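PDB 7AE5: protein ShdD from Sedimentibacter hydroxybenzoicus, which takes part in the non-oxidative decarboxylation and detoxification of phenolic derivatives under anaerobic conditions, although its precise biochemical role is unknown. Local coordinates for residues M1-C6 against Y26-C31. Residues are numbered along the deposited sequence; the frame is centred on the assembly and turned at random.
With ZN (zinc ion), chain Z.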
ATOM      1  N   MET H   1     -58.527 -15.363  10.475  1.00122.06           N
ATOM      2  CA  MET H   1     -57.640 -14.238  10.745  1.00117.06           C
ATOM      3  C   MET H   1     -56.235 -14.735  11.075  1.00108.93           C
ATOM      4  O   MET H   1     -55.949 -15.115  12.210  1.00106.01           O
ATOM      5  CB  MET H   1     -58.193 -13.387  11.887  1.00119.87           C
ATOM      6  CG  MET H   1     -58.018 -11.896  11.688  1.00120.56           C
ATOM      7  SD  MET H   1     -57.680 -11.045  13.238  1.00118.78           S
ATOM      8  CE  MET H   1     -58.964 -11.729  14.285  1.00125.44           C
ATOM      9  N   LYS H   2     -55.362 -14.716  10.075  1.00 72.13           N
ATOM     10  CA  LYS H   2     -54.068 -15.374  10.159  1.00 71.54           C
ATOM     11  C   LYS H   2     -52.987 -14.423  10.664  1.00 68.61           C
ATOM     12  O   LYS H   2     -53.084 -13.200  10.542  1.00 68.22           O
ATOM     13  CB  LYS H   2     -53.669 -15.932   8.793  1.00 76.03           C
ATOM     14  CG  LYS H   2     -54.684 -16.902   8.200  1.00 78.00           C
ATOM     15  CD  LYS H   2     -54.153 -17.610   6.955  1.00 79.82           C
ATOM     16  CE  LYS H   2     -52.956 -16.886   6.350  1.00 78.80           C
ATOM     17  NZ  LYS H   2     -52.435 -17.592   5.147  1.00 73.33           N
ATOM     18  N   CYS H   3     -51.943 -15.017  11.237  1.00 49.84           N
ATOM     19  CA  CYS H   3     -50.781 -14.252  11.661  1.00 46.37           C
ATOM     20  C   CYS H   3     -50.031 -13.737  10.438  1.00 51.17           C
ATOM     21  O   CYS H   3     -49.679 -14.509   9.541  1.00 56.15           O
ATOM     22  CB  CYS H   3     -49.871 -15.122  12.527  1.00 41.88           C
ATOM     23  SG  CYS H   3     -48.177 -14.524  12.667  1.00 38.39           S
ATOM     24  N   HIS H   4     -49.788 -12.425  10.399  1.00 66.74           N
ATOM     25  CA  HIS H   4     -49.204 -11.806   9.214  1.00 68.59           C
ATOM     26  C   HIS H   4     -47.768 -12.247   8.963  1.00 65.91           C
ATOM     27  O   HIS H   4     -47.284 -12.117   7.834  1.00 61.29           O
ATOM     28  CB  HIS H   4     -49.261 -10.282   9.339  1.00 65.55           C
ATOM     29  CG  HIS H   4     -50.651  -9.738   9.452  1.00 66.09           C
ATOM     30  ND1 HIS H   4     -51.336  -9.692  10.646  1.00 64.33           N
ATOM     31  CD2 HIS H   4     -51.484  -9.218   8.519  1.00 67.26           C
ATOM     32  CE1 HIS H   4     -52.532  -9.167  10.445  1.00 65.71           C
ATOM     33  NE2 HIS H   4     -52.647  -8.871   9.164  1.00 67.86           N
ATOM     34  N   ARG H   5     -47.081 -12.769   9.978  1.00 67.93           N
ATOM     35  CA  ARG H   5     -45.672 -13.118   9.843  1.00 61.45           C
ATOM     36  C   ARG H   5     -45.471 -14.554   9.368  1.00 58.29           C
ATOM     37  O   ARG H   5     -44.710 -14.798   8.427  1.00 49.86           O
ATOM     38  CB  ARG H   5     -44.949 -12.899  11.175  1.00 57.09           C
ATOM     39  CG  ARG H   5     -43.546 -13.478  11.218  1.00 49.01           C
ATOM     40  CD  ARG H   5     -42.661 -12.684  12.158  1.00 44.49           C
ATOM     41  NE  ARG H   5     -42.763 -13.157  13.534  1.00 39.24           N
ATOM     42  CZ  ARG H   5     -42.132 -12.607  14.561  1.00 35.59           C
ATOM     43  NH1 ARG H   5     -41.349 -11.552  14.406  1.00 38.10           N
ATOM     44  NH2 ARG H   5     -42.293 -13.126  15.775  1.00 30.98           N
ATOM     45  N   CYS H   6     -46.136 -15.513  10.008  1.00 54.50           N
ATOM     46  CA  CYS H   6     -45.939 -16.922   9.702  1.00 47.45           C
ATOM     47  C   CYS H   6     -47.171 -17.593   9.111  1.00 53.26           C
ATOM     48  O   CYS H   6     -47.113 -18.783   8.785  1.00 45.02           O
ATOM     49  CB  CYS H   6     -45.489 -17.673  10.960  1.00 39.97           C
ATOM     50  SG  CYS H   6     -46.824 -18.069  12.096  1.00 48.36           S
ATOM     51  N   TYR H  26     -53.930  -8.980  19.102  1.00 51.91           N
ATOM     52  CA  TYR H  26     -53.843 -10.403  18.820  1.00 51.67           C
ATOM     53  C   TYR H  26     -52.389 -10.847  18.867  1.00 51.33           C
ATOM     54  O   TYR H  26     -51.470 -10.046  18.682  1.00 51.07           O
ATOM     55  CB  TYR H  26     -54.457 -10.722  17.453  1.00 51.96           C
ATOM     56  CG  TYR H  26     -55.851 -10.165  17.296  1.00 52.88           C
ATOM     57  CD1 TYR H  26     -56.936 -10.780  17.904  1.00 53.03           C
ATOM     58  CD2 TYR H  26     -56.080  -9.011  16.558  1.00 54.05           C
ATOM     59  CE1 TYR H  26     -58.212 -10.271  17.770  1.00 54.04           C
ATOM     60  CE2 TYR H  26     -57.354  -8.493  16.420  1.00 55.33           C
ATOM     61  CZ  TYR H  26     -58.415  -9.126  17.028  1.00 55.16           C
ATOM     62  OH  TYR H  26     -59.684  -8.615  16.893  1.00 56.54           O
ATOM     63  N   VAL H  27     -52.185 -12.136  19.129  1.00 47.55           N
ATOM     64  CA  VAL H  27     -50.846 -12.709  19.224  1.00 48.08           C
ATOM     65  C   VAL H  27     -50.865 -14.116  18.642  1.00 48.57           C
ATOM     66  O   VAL H  27     -51.789 -14.898  18.895  1.00 48.97           O
ATOM     67  CB  VAL H  27     -50.324 -12.712  20.680  1.00 49.28           C
ATOM     68  CG1 VAL H  27     -51.283 -13.455  21.605  1.00 49.96           C
ATOM     69  CG2 VAL H  27     -48.917 -13.307  20.750  1.00 50.93           C
ATOM     70  N   CYS H  28     -49.846 -14.426  17.846  1.00 45.64           N
ATOM     71  CA  CYS H  28     -49.700 -15.751  17.265  1.00 46.10           C
ATOM     72  C   CYS H  28     -49.109 -16.705  18.294  1.00 48.64           C
ATOM     73  O   CYS H  28     -48.126 -16.378  18.963  1.00 50.09           O
ATOM     74  CB  CYS H  28     -48.809 -15.682  16.025  1.00 44.77           C
ATOM     75  SG  CYS H  28     -48.357 -17.279  15.333  1.00 45.32           S
ATOM     76  N   GLU H  29     -49.716 -17.885  18.425  1.00 58.53           N
ATOM     77  CA  GLU H  29     -49.229 -18.872  19.380  1.00 61.27           C
ATOM     78  C   GLU H  29     -48.081 -19.709  18.833  1.00 62.83           C
ATOM     79  O   GLU H  29     -47.490 -20.486  19.589  1.00 65.54           O
ATOM     80  CB  GLU H  29     -50.374 -19.785  19.827  1.00 61.41           C
ATOM     81  CG  GLU H  29     -51.429 -19.080  20.669  1.00 60.45           C
ATOM     82  CD  GLU H  29     -52.117 -20.011  21.649  1.00 61.47           C
ATOM     83  OE1 GLU H  29     -51.415 -20.654  22.459  1.00 63.42           O
ATOM     84  OE2 GLU H  29     -53.363 -20.098  21.614  1.00 60.44           O
ATOM     85  N   LYS H  30     -47.746 -19.568  17.551  1.00 50.90           N
ATOM     86  CA  LYS H  30     -46.614 -20.294  16.990  1.00 51.94           C
ATOM     87  C   LYS H  30     -45.330 -19.466  17.014  1.00 51.96           C
ATOM     88  O   LYS H  30     -44.277 -19.968  17.418  1.00 54.47           O
ATOM     89  CB  LYS H  30     -46.924 -20.743  15.559  1.00 49.34           C
ATOM     90  CG  LYS H  30     -46.149 -21.980  15.132  1.00 50.63           C
ATOM     91  CD  LYS H  30     -45.598 -21.845  13.721  1.00 47.47           C
ATOM     92  CE  LYS H  30     -46.639 -22.194  12.676  1.00 45.45           C
ATOM     93  NZ  LYS H  30     -46.023 -22.396  11.335  1.00 42.99           N
ATOM     94  N   CYS H  31     -45.399 -18.201  16.597  1.00 51.31           N
ATOM     95  CA  CYS H  31     -44.207 -17.373  16.449  1.00 50.59           C
ATOM     96  C   CYS H  31     -44.232 -16.112  17.306  1.00 50.89           C
ATOM     97  O   CYS H  31     -43.330 -15.273  17.178  1.00 49.96           O
ATOM     98  CB  CYS H  31     -44.004 -16.999  14.978  1.00 46.67           C
ATOM     99  SG  CYS H  31     -45.010 -15.615  14.410  1.00 43.74           S
TER
HETATM  100 ZN    ZN Z 701     -47.076 -16.337  13.628  1.00 40.24          ZN
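Cys3 and Cys28 face each other with CA atoms 5.9 Å apart, and Cys6 and Cys31 follow at 7.0 Å, so two CxxC turns meet around one zinc ion. Each SG of Cys3, Cys6, Cys28 and Cys31 binds the zinc at 2.3 Å, as suits cysteine, whose thiolate binds zinc strongly. The turns match: SG lies anti to the backbone N in Cys3 (chi1 161°) and Cys28, and accepts the N-H of Cys6 and Cys31 respectively, bonds that probably temper the negative charge on the two sulfurs. Arg5, long and with several N-H donors on one flat group, reaches across side-on, NE to Cys31 SG (3.4 Å, nearly straight at 170°) and NH2 to Cys31 O (2.8 Å); its NH1 bonds Gly274 O of the neighbouring decarboxylase chain. An alanine here would probably leave Cys31 SG and O without these donors and break that tie between chains. Poorly ordered Met1 lays SD and CE over one face of the Tyr26 ring, a Met-aromatic contact. The two zinc knuckles, with antiparallel strands 11-16, 24-28 and 34-36, are consistent with a zinc ribbon; they join the loop before strand 11-16 to the end of strand 24-28 and the loop beyond, where Ile54 of helix 51-55 packs on Cys31.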